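Local structure of disulfide bond protein A (Staphylococcus aureus, 3BCI) at residues Glu28-Glu31 with Lys32-Lys36; Lys100-Leu103 with Asp104-Lys108; Glu115-Asn118 with Lys119-Asp123; Thr126-Ser129 with Lys130-Ala134. The protein probably acts as a thiol-disulfide oxidoreductase of the DsbA family, forming disulfide bonds in other proteins during oxidative folding. All coordinates share one frame; numbering follows the deposited sequence.

Overall arrangement
All four contacts lie within single stretches of chain, at a helix turn or a helix start. Interaction 1 belongs to the long helix of the thioredoxin fold; interactions 2, 3 and 4 lie in the helical part. Interactions 2 and 3 pack against each other through Ile107 with Ile120 and Ile121, and interactions 3 and 4 meet where Asp123 approaches Ser129 and Ser131. Interaction 1 stands apart, its centre about 28 Å from those of interactions 3 and 4. The first three are partly buried, with apolar or mixed side chains inward and charged ones outward, whereas interaction 4 is a surface contact of cap, turn and tryptophan face.

Interaction 1. Residues Glu28-Glu31 with Lys32-Lys36; sequences ELDE and KVMPK
Glu28 and Lys32 run side by side on the outer surface of the helix, one turn apart and pointing the same way. Their charged ends make a long salt bridge, Glu28 OE1 to Lys32 NZ at 3.9 Å, and a water sits between the two, though so close to both that its exact place is doubtful. The lysine chain is extended, and its CG passes 3.2 Å from Glu28 O, the same carbonyl that takes the Lys32 N-H. On the inward side, Leu29 CD2 touches Val33 CB at 4.1 Å. Asp30 lies across Met34 at about a right angle, its OD1 3.4 Å from Met34 CG; holding CG anti to the backbone N (chi1 -173°) turns the carboxylate that way. Backbone bonding is firm from Val33 N to Leu29 O (2.7 Å) but weak from Met34 N to Asp30 O. Pro35 then has no N-H to give, and its CD rests 3.3 Å from Asp30 O; here the helix kinks. Helix 24-42, which begins at the CxxC motif of Cys23 and Cys26, the pair that can form this protein's redox disulfide, is the crossover between the parallel strands 14-19 and 48-53. Asp30 and Met34 face helix 79-88, while Leu29 and Val33 pack on Tyr169 of helix 166-174.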
loop_
_atom_site.group_PDB
_atom_site.type_symbol
_atom_site.label_atom_id
_atom_site.label_comp_id
_atom_site.label_asym_id
_atom_site.label_seq_id
_atom_site.Cartn_x
_atom_site.Cartn_y
_atom_site.Cartn_z
ATOM N N GLU A 28 -0.186 -12.092 -1.112
ATOM C CA GLU A 28 -0.434 -12.907 -2.296
ATOM C C GLU A 28 -0.910 -12.055 -3.454
ATOM O O GLU A 28 -0.483 -12.249 -4.590
ATOM C CB GLU A 28 -1.492 -13.962 -2.000
ATOM C CG GLU A 28 -0.938 -15.307 -1.636
ATOM C CD GLU A 28 -2.027 -16.278 -1.225
ATOM O OE1 GLU A 28 -3.058 -16.357 -1.913
ATOM O OE2 GLU A 28 -1.855 -16.974 -0.211
ATOM N N LEU A 29 -1.814 -11.122 -3.173
ATOM C CA LEU A 29 -2.317 -10.246 -4.222
ATOM C C LEU A 29 -1.147 -9.460 -4.810
ATOM O O LEU A 29 -0.992 -9.371 -6.029
ATOM C CB LEU A 29 -3.378 -9.296 -3.657
ATOM C CG LEU A 29 -4.061 -8.312 -4.619
ATOM C CD1 LEU A 29 -5.388 -7.866 -4.017
ATOM C CD2 LEU A 29 -3.160 -7.102 -4.890
ATOM N N ASP A 30 -0.308 -8.906 -3.943
ATOM C CA ASP A 30 0.836 -8.129 -4.401
ATOM C C ASP A 30 1.741 -8.936 -5.336
ATOM O O ASP A 30 2.111 -8.469 -6.413
ATOM C CB ASP A 30 1.657 -7.645 -3.206
ATOM C CG ASP A 30 2.765 -6.694 -3.610
ATOM O OD1 ASP A 30 2.474 -5.494 -3.821
ATOM O OD2 ASP A 30 3.919 -7.152 -3.729
ATOM N N GLU A 31 2.080 -10.153 -4.924
ATOM C CA GLU A 31 2.961 -11.023 -5.702
ATOM C C GLU A 31 2.352 -11.464 -7.025
ATOM O O GLU A 31 3.037 -11.517 -8.042
ATOM C CB GLU A 31 3.315 -12.278 -4.899
ATOM C CG GLU A 31 3.845 -12.015 -3.506
ATOM C CD GLU A 31 3.996 -13.291 -2.694
ATOM O OE1 GLU A 31 3.068 -14.124 -2.723
ATOM O OE2 GLU A 31 5.034 -13.455 -2.020
ATOM N N LYS A 32 1.063 -11.782 -6.999
ATOM C CA LYS A 32 0.359 -12.261 -8.183
ATOM C C LYS A 32 -0.150 -11.197 -9.151
ATOM O O LYS A 32 -0.140 -11.396 -10.367
ATOM C CB LYS A 32 -0.834 -13.119 -7.753
ATOM C CG LYS A 32 -0.463 -14.392 -7.007
ATOM C CD LYS A 32 -1.718 -15.156 -6.584
ATOM C CE LYS A 32 -1.372 -16.517 -5.992
ATOM N NZ LYS A 32 -2.600 -17.278 -5.640
ATOM N N VAL A 33 -0.591 -10.070 -8.610
ATOM C CA VAL A 33 -1.181 -9.014 -9.427
ATOM C C VAL A 33 -0.327 -7.807 -9.806
ATOM O O VAL A 33 -0.278 -7.408 -10.976
ATOM C CB VAL A 33 -2.460 -8.487 -8.731
ATOM C CG1 VAL A 33 -3.030 -7.303 -9.492
ATOM C CG2 VAL A 33 -3.487 -9.607 -8.613
ATOM N N MET A 34 0.330 -7.219 -8.815
ATOM C CA MET A 34 1.110 -6.012 -9.023
ATOM C C MET A 34 2.164 -5.969 -10.127
ATOM O O MET A 34 2.267 -4.968 -10.833
ATOM C CB MET A 34 1.710 -5.564 -7.689
ATOM C CG MET A 34 0.633 -5.167 -6.668
ATOM S SD MET A 34 -0.594 -3.981 -7.335
ATOM C CE MET A 34 0.374 -2.533 -7.435
ATOM N N PRO A 35 2.953 -7.039 -10.305
ATOM C CA PRO A 35 3.958 -6.972 -11.371
ATOM C C PRO A 35 3.374 -6.572 -12.730
ATOM O O PRO A 35 3.881 -5.667 -13.389
ATOM C CB PRO A 35 4.545 -8.382 -11.375
ATOM C CG PRO A 35 4.474 -8.759 -9.930
ATOM C CD PRO A 35 3.078 -8.298 -9.550
ATOM N N LYS A 36 2.301 -7.240 -13.139
ATOM C CA LYS A 36 1.666 -6.940 -14.418
ATOM C C LYS A 36 0.811 -5.682 -14.387
ATOM O O LYS A 36 0.799 -4.921 -15.351
ATOM C CB LYS A 36 0.794 -8.110 -14.872
ATOM C CG LYS A 36 1.569 -9.299 -15.383
ATOM C CD LYS A 36 0.617 -10.410 -15.783
ATOM C CE LYS A 36 1.373 -11.668 -16.146
ATOM N NZ LYS A 36 0.445 -12.791 -16.443
HETATM O O HOH W 1 -4.148 -16.091 -4.054
#

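Interaction 2. Residues Lys100-Leu103 with Asp104-Lys108; sequences KELL and DKHIK
Leu102 and His106 meet at a slant, the leucine reaching the imidazole with one methyl: Leu102 CD2 is 3.6 Å from His106 CD2 and nearly as near to NE2. The leucine has its CG anti to the backbone N (chi1 179°), which carries the branch forward along the helix to the next turn. The ring is also met at its edge, since Leu102 O lies near the ring plane, 3.1 Å from His106 CD2. That carbonyl is already taken by the N-H of His106, at 2.9 Å. Leu86 of helix 79-88 touches both side chains, and Phe82 joins it at the histidine. Helix 100-108 is one of the helices of the α-helical part that DsbA proteins carry in addition to the thioredoxin fold. Round the axis, Asp104 folds its carboxylate back beside Lys100 O, with CG 3.0 Å from that oxygen. Carbonyl and carboxylate are both acceptors there, and the carboxylate finds its partners on helix 114-125: Lys125 NZ makes a salt bridge with OD2 and the hydroxyl of Tyr124 bonds OD1. These two bonds fix the rotation of the group, and the lysine would offset its charge. Toward the interior, Ile107 lays CG1 against Leu103 O at 3.2 Å, while the Leu103 side chain reaches Val63 and Ala67 of helix 61-74.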
loop_
_atom_site.group_PDB
_atom_site.type_symbol
_atom_site.label_atom_id
_atom_site.label_comp_id
_atom_site.label_asym_id
_atom_site.label_seq_id
_atom_site.Cartn_x
_atom_site.Cartn_y
_atom_site.Cartn_z
ATOM N N LYS A 100 10.050 0.243 13.817
ATOM C CA LYS A 100 10.658 1.400 13.178
ATOM C C LYS A 100 12.035 1.025 12.640
ATOM O O LYS A 100 12.503 1.588 11.648
ATOM C CB LYS A 100 10.761 2.550 14.174
ATOM C CG LYS A 100 9.404 3.065 14.624
ATOM C CD LYS A 100 9.533 4.256 15.556
ATOM C CE LYS A 100 8.162 4.721 16.021
ATOM N NZ LYS A 100 8.263 5.824 17.013
ATOM N N GLU A 101 12.678 0.062 13.293
ATOM C CA GLU A 101 13.989 -0.399 12.863
ATOM C C GLU A 101 13.865 -1.028 11.482
ATOM O O GLU A 101 14.613 -0.692 10.567
ATOM C CB GLU A 101 14.548 -1.445 13.835
ATOM C CG GLU A 101 15.983 -1.869 13.512
ATOM C CD GLU A 101 16.422 -3.119 14.257
ATOM O OE1 GLU A 101 15.891 -3.381 15.355
ATOM O OE2 GLU A 101 17.312 -3.834 13.749
ATOM N N LEU A 102 12.916 -1.948 11.336
ATOM C CA LEU A 102 12.711 -2.619 10.057
ATOM C C LEU A 102 12.225 -1.644 8.992
ATOM O O LEU A 102 12.677 -1.689 7.847
ATOM C CB LEU A 102 11.707 -3.770 10.206
ATOM C CG LEU A 102 11.377 -4.544 8.924
ATOM C CD1 LEU A 102 11.007 -5.979 9.262
ATOM C CD2 LEU A 102 10.239 -3.849 8.175
ATOM N N LEU A 103 11.304 -0.760 9.361
ATOM C CA LEU A 103 10.798 0.209 8.393
ATOM C C LEU A 103 11.904 1.163 7.930
ATOM O O LEU A 103 12.027 1.440 6.736
ATOM C CB LEU A 103 9.615 0.977 8.992
ATOM C CG LEU A 103 8.377 0.082 9.166
ATOM C CD1 LEU A 103 7.347 0.774 10.037
ATOM C CD2 LEU A 103 7.793 -0.254 7.798
ATOM N N ASP A 104 12.721 1.658 8.856
ATOM C CA ASP A 104 13.804 2.555 8.459
ATOM C C ASP A 104 14.731 1.796 7.510
ATOM O O ASP A 104 15.195 2.339 6.506
ATOM C CB ASP A 104 14.591 3.047 9.683
ATOM C CG ASP A 104 13.806 4.045 10.519
ATOM O OD1 ASP A 104 12.696 4.435 10.105
ATOM O OD2 ASP A 104 14.303 4.447 11.591
ATOM N N LYS A 105 14.982 0.531 7.825
ATOM C CA LYS A 105 15.838 -0.302 6.991
ATOM C C LYS A 105 15.257 -0.399 5.581
ATOM O O LYS A 105 15.977 -0.311 4.588
ATOM C CB LYS A 105 15.960 -1.701 7.602
ATOM C CG LYS A 105 16.763 -2.689 6.768
ATOM C CD LYS A 105 17.008 -3.989 7.532
ATOM C CE LYS A 105 15.724 -4.768 7.776
ATOM N NZ LYS A 105 15.192 -5.359 6.523
ATOM N N HIS A 106 13.947 -0.577 5.491
ATOM C CA HIS A 106 13.311 -0.678 4.184
ATOM C C HIS A 106 13.334 0.647 3.428
ATOM O O HIS A 106 13.511 0.675 2.208
ATOM C CB HIS A 106 11.886 -1.200 4.344
ATOM C CG HIS A 106 11.815 -2.690 4.466
ATOM N ND1 HIS A 106 11.120 -3.476 3.573
ATOM C CD2 HIS A 106 12.403 -3.541 5.341
ATOM C CE1 HIS A 106 11.284 -4.750 3.891
ATOM N NE2 HIS A 106 12.057 -4.816 4.959
ATOM N N ILE A 107 13.175 1.751 4.147
ATOM C CA ILE A 107 13.210 3.057 3.505
ATOM C C ILE A 107 14.606 3.292 2.920
ATOM O O ILE A 107 14.750 3.782 1.800
ATOM C CB ILE A 107 12.860 4.181 4.511
ATOM C CG1 ILE A 107 11.400 4.026 4.959
ATOM C CG2 ILE A 107 13.079 5.555 3.869
ATOM C CD1 ILE A 107 11.004 4.906 6.134
ATOM N N LYS A 108 15.638 2.925 3.672
ATOM C CA LYS A 108 17.005 3.109 3.197
ATOM C C LYS A 108 17.315 2.192 2.012
ATOM O O LYS A 108 18.169 2.507 1.184
ATOM C CB LYS A 108 18.001 2.866 4.339
ATOM C CG LYS A 108 17.891 3.893 5.463
ATOM C CD LYS A 108 18.907 3.644 6.565
ATOM C CE LYS A 108 18.804 4.705 7.649
ATOM N NZ LYS A 108 19.762 4.444 8.759
#

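Interaction 3. Residues Glu115-Asn118 with Lys119-Asp123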
loop_
_atom_site.group_PDB
_atom_site.type_symbol
_atom_site.label_atom_id
_atom_site.label_comp_id
_atom_site.label_asym_id
_atom_site.label_seq_id
_atom_site.Cartn_x
_atom_site.Cartn_y
_atom_site.Cartn_z
ATOM N N GLU A 115 18.759 13.379 2.026
ATOM C CA GLU A 115 17.755 14.262 2.610
ATOM C C GLU A 115 16.312 13.794 2.410
ATOM O O GLU A 115 15.472 14.001 3.275
ATOM C CB GLU A 115 17.923 15.694 2.082
ATOM C CG GLU A 115 19.215 16.396 2.538
ATOM C CD GLU A 115 19.406 16.399 4.058
ATOM O OE1 GLU A 115 18.396 16.411 4.797
ATOM O OE2 GLU A 115 20.572 16.410 4.518
ATOM N N THR A 116 16.019 13.166 1.277
ATOM C CA THR A 116 14.662 12.681 1.032
ATOM C C THR A 116 14.401 11.539 2.011
ATOM O O THR A 116 13.338 11.440 2.613
ATOM C CB THR A 116 14.507 12.178 -0.416
ATOM O OG1 THR A 116 14.680 13.281 -1.315
ATOM C CG2 THR A 116 13.126 11.569 -0.631
ATOM N N GLU A 117 15.407 10.690 2.164
ATOM C CA GLU A 117 15.356 9.559 3.075
ATOM C C GLU A 117 15.074 10.042 4.497
ATOM O O GLU A 117 14.179 9.527 5.162
ATOM C CB GLU A 117 16.694 8.827 3.020
ATOM C CG GLU A 117 16.859 7.680 3.995
ATOM C CD GLU A 117 18.209 7.014 3.837
ATOM O OE1 GLU A 117 18.447 6.399 2.779
ATOM O OE2 GLU A 117 19.040 7.116 4.757
ATOM N N ASN A 118 15.831 11.040 4.951
ATOM C CA ASN A 118 15.657 11.585 6.298
ATOM C C ASN A 118 14.277 12.200 6.473
ATOM O O ASN A 118 13.663 12.075 7.532
ATOM C CB ASN A 118 16.716 12.657 6.605
ATOM C CG ASN A 118 18.114 12.086 6.694
ATOM O OD1 ASN A 118 18.289 10.902 6.969
ATOM N ND2 ASN A 118 19.118 12.927 6.478
ATOM N N LYS A 119 13.801 12.869 5.429
ATOM C CA LYS A 119 12.492 13.522 5.454
ATOM C C LYS A 119 11.353 12.519 5.653
ATOM O O LYS A 119 10.416 12.764 6.412
ATOM C CB LYS A 119 12.293 14.300 4.151
ATOM C CG LYS A 119 10.962 15.016 4.022
ATOM C CD LYS A 119 10.937 15.872 2.759
ATOM C CE LYS A 119 11.207 15.039 1.510
ATOM N NZ LYS A 119 11.280 15.883 0.285
ATOM N N ILE A 120 11.442 11.385 4.966
ATOM C CA ILE A 120 10.432 10.335 5.067
ATOM C C ILE A 120 10.430 9.701 6.455
ATOM O O ILE A 120 9.374 9.523 7.068
ATOM C CB ILE A 120 10.695 9.236 4.014
ATOM C CG1 ILE A 120 10.409 9.792 2.614
ATOM C CG2 ILE A 120 9.856 7.991 4.319
ATOM C CD1 ILE A 120 10.866 8.880 1.480
ATOM N N ILE A 121 11.624 9.365 6.938
ATOM C CA ILE A 121 11.803 8.734 8.241
ATOM C C ILE A 121 11.273 9.611 9.372
ATOM O O ILE A 121 10.612 9.124 10.286
ATOM C CB ILE A 121 13.304 8.403 8.467
ATOM C CG1 ILE A 121 13.739 7.324 7.471
ATOM C CG2 ILE A 121 13.547 7.919 9.877
ATOM C CD1 ILE A 121 15.208 6.921 7.585
ATOM N N LYS A 122 11.543 10.909 9.305
ATOM C CA LYS A 122 11.066 11.813 10.344
ATOM C C LYS A 122 9.554 12.050 10.244
ATOM O O LYS A 122 8.863 12.145 11.256
ATOM C CB LYS A 122 11.822 13.144 10.254
ATOM C CG LYS A 122 11.488 14.149 11.358
ATOM C CD LYS A 122 10.341 15.061 10.969
ATOM C CE LYS A 122 10.152 16.166 11.995
ATOM N NZ LYS A 122 9.079 17.117 11.597
ATOM N N ASP A 123 9.035 12.124 9.023
ATOM C CA ASP A 123 7.611 12.377 8.837
ATOM C C ASP A 123 6.692 11.292 9.404
ATOM O O ASP A 123 5.736 11.605 10.108
ATOM C CB ASP A 123 7.307 12.601 7.349
ATOM C CG ASP A 123 5.932 13.227 7.116
ATOM O OD1 ASP A 123 4.908 12.520 7.226
ATOM O OD2 ASP A 123 5.879 14.441 6.830
HETATM O O HOH W 2 14.159 16.264 -0.000
#
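Helix 114-125, one of the helices of the α-helical part of the DsbA fold, carries two neighbouring aliphatic contacts, each between residues one turn apart: Thr116 with Ile120 and Glu117 with Ile121. The threonine and Ile120 cross at a slant, CG2 of Thr116 lying 4.1 Å from CD1 of Ile120. Glu117 and Ile121 instead run alongside each other, pointing the same way, so that it is the methylene Glu117 CG that meets Ile121 CD1, at 4.0 Å. Both isoleucines set CG1 beside the backbone N (chi1 -69° and -67°), which lays it over the carbonyl four residues back; Ile121 CG1 is 3.2 Å from Glu117 O. That oxygen also receives the Ile121 N-H, 3.1 Å away. On the outer side, Lys119 bends at chi3 and gives its NZ to a water at 2.9 Å, and the same water bonds weakly to Thr116 OG1. The hydroxyl is held more firmly by Asp113, just before the helix. Ile120 packs into Ala70, Val71 and Tyr74 of helix 61-74, while Ile121 leans on helix 100-108. Apolar branches turned to the neighbouring helices, with Glu115, Lys119 and Lys122 on the outer side, mark an amphipathic helix of a helical bundle.

Interaction 4. Residues Thr126-Ser129 with Lys130-Ala134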
loop_
_atom_site.group_PDB
_atom_site.type_symbol
_atom_site.label_atom_id
_atom_site.label_comp_id
_atom_site.label_asym_id
_atom_site.label_seq_id
_atom_site.Cartn_x
_atom_site.Cartn_y
_atom_site.Cartn_z
ATOM N N THR A 126 6.460 11.417 13.243
ATOM C CA THR A 126 5.982 12.644 13.875
ATOM C C THR A 126 4.462 12.687 14.010
ATOM O O THR A 126 3.738 12.663 13.019
ATOM C CB THR A 126 6.440 13.879 13.083
ATOM O OG1 THR A 126 7.868 13.864 12.961
ATOM C CG2 THR A 126 6.012 15.161 13.794
ATOM N N LYS A 127 3.979 12.764 15.244
ATOM C CA LYS A 127 2.545 12.804 15.474
ATOM C C LYS A 127 1.861 13.902 14.671
ATOM O O LYS A 127 2.345 15.029 14.601
ATOM C CB LYS A 127 2.243 12.994 16.959
ATOM C CG LYS A 127 0.779 13.310 17.229
ATOM C CD LYS A 127 0.263 12.590 18.459
ATOM C CE LYS A 127 -1.207 12.898 18.686
ATOM N NZ LYS A 127 -1.771 12.068 19.784
ATOM N N ASP A 128 0.733 13.547 14.064
ATOM C CA ASP A 128 -0.060 14.466 13.255
ATOM C C ASP A 128 0.601 15.025 12.005
ATOM O O ASP A 128 0.192 16.067 11.500
ATOM C CB ASP A 128 -0.590 15.614 14.119
ATOM C CG ASP A 128 -1.651 15.149 15.099
ATOM O OD1 ASP A 128 -2.547 14.381 14.680
ATOM O OD2 ASP A 128 -1.597 15.546 16.279
ATOM N N SER A 129 1.617 14.333 11.502
ATOM C CA SER A 129 2.280 14.761 10.277
ATOM C C SER A 129 1.320 14.362 9.163
ATOM O O SER A 129 0.301 13.723 9.422
ATOM C CB SER A 129 3.594 14.007 10.091
ATOM O OG SER A 129 3.337 12.625 9.896
ATOM N N LYS A 130 1.638 14.721 7.926
ATOM C CA LYS A 130 0.764 14.360 6.820
ATOM C C LYS A 130 0.651 12.843 6.643
ATOM O O LYS A 130 -0.428 12.336 6.344
ATOM C CB LYS A 130 1.243 15.011 5.517
ATOM C CG LYS A 130 1.014 16.519 5.471
ATOM C CD LYS A 130 1.496 17.142 4.166
ATOM C CE LYS A 130 3.014 17.119 4.055
ATOM N NZ LYS A 130 3.485 17.780 2.806
ATOM N N SER A 131 1.747 12.111 6.835
ATOM C CA SER A 131 1.685 10.656 6.664
ATOM C C SER A 131 0.929 10.034 7.833
ATOM O O SER A 131 0.278 8.996 7.701
ATOM C CB SER A 131 3.095 10.052 6.555
ATOM O OG SER A 131 3.844 10.198 7.751
ATOM N N TRP A 132 1.012 10.690 8.982
ATOM C CA TRP A 132 0.331 10.222 10.177
ATOM C C TRP A 132 -1.182 10.323 9.962
ATOM O O TRP A 132 -1.933 9.387 10.245
ATOM C CB TRP A 132 0.763 11.084 11.366
ATOM C CG TRP A 132 0.312 10.578 12.681
ATOM C CD1 TRP A 132 -0.961 10.588 13.178
ATOM C CD2 TRP A 132 1.136 10.005 13.696
ATOM N NE1 TRP A 132 -0.976 10.061 14.448
ATOM C CE2 TRP A 132 0.300 9.700 14.792
ATOM C CE3 TRP A 132 2.509 9.730 13.792
ATOM C CZ2 TRP A 132 0.789 9.122 15.968
ATOM C CZ3 TRP A 132 2.993 9.158 14.959
ATOM C CH2 TRP A 132 2.136 8.864 16.034
ATOM N N LYS A 133 -1.622 11.463 9.445
ATOM C CA LYS A 133 -3.038 11.680 9.194
ATOM C C LYS A 133 -3.550 10.763 8.097
ATOM O O LYS A 133 -4.655 10.231 8.190
ATOM C CB LYS A 133 -3.281 13.138 8.824
ATOM C CG LYS A 133 -3.084 14.064 10.007
ATOM C CD LYS A 133 -3.322 15.515 9.655
ATOM C CE LYS A 133 -3.305 16.355 10.922
ATOM N NZ LYS A 133 -3.415 17.810 10.636
ATOM N N ALA A 134 -2.732 10.572 7.069
ATOM C CA ALA A 134 -3.094 9.708 5.955
ATOM C C ALA A 134 -3.336 8.282 6.437
ATOM O O ALA A 134 -4.306 7.647 6.036
ATOM C CB ALA A 134 -1.988 9.727 4.895
#
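Two torsions bring Trp132 and Ser129 together: CB of the tryptophan points toward the loop, and with CG anti to the backbone N (chi1 -171°) the indole is carried outward from the helix, alongside residues 126-128, while OG of the serine sits between N and the carbonyl carbon (chi1 65°), facing the start of the helix. Ser129 is the N-cap. Its OG accepts the N-H of Trp132 at 3.2 Å, while Ser129 O takes the N-H of Lys133 at 3.0 Å and so opens the regular helical bonding. Ahead of the cap the chain makes a type II beta turn from Thr126 to Ser129, closed by Ser129 N on Thr126 O at 3.1 Å. The indole lies over this turn. Lys127 CA makes a CH-pi contact with one face of the six-membered ring, 3.5 Å from its centroid and only 13° off the normal. Asp128 N stands above the same face nearer the five-membered ring, 3.3 Å from Trp132 CG. Backbone rather than side chain thus supplies the packing under the ring. Lys133 stretches past the Asp128 end of the turn, where its CE comes to 3.6 Å from Asp128 O. The Ser129 hydroxyl has a second partner in Asp123 O, and Ser131 OG bonds the carboxylate of the same aspartate, tying the last turns of helix 114-125 to the first turn of helix 130-144. Arg66 of helix 61-74 makes a cation-pi contact with Trp132, and Lys130, Ser131 and Ala134 rest on that same helix.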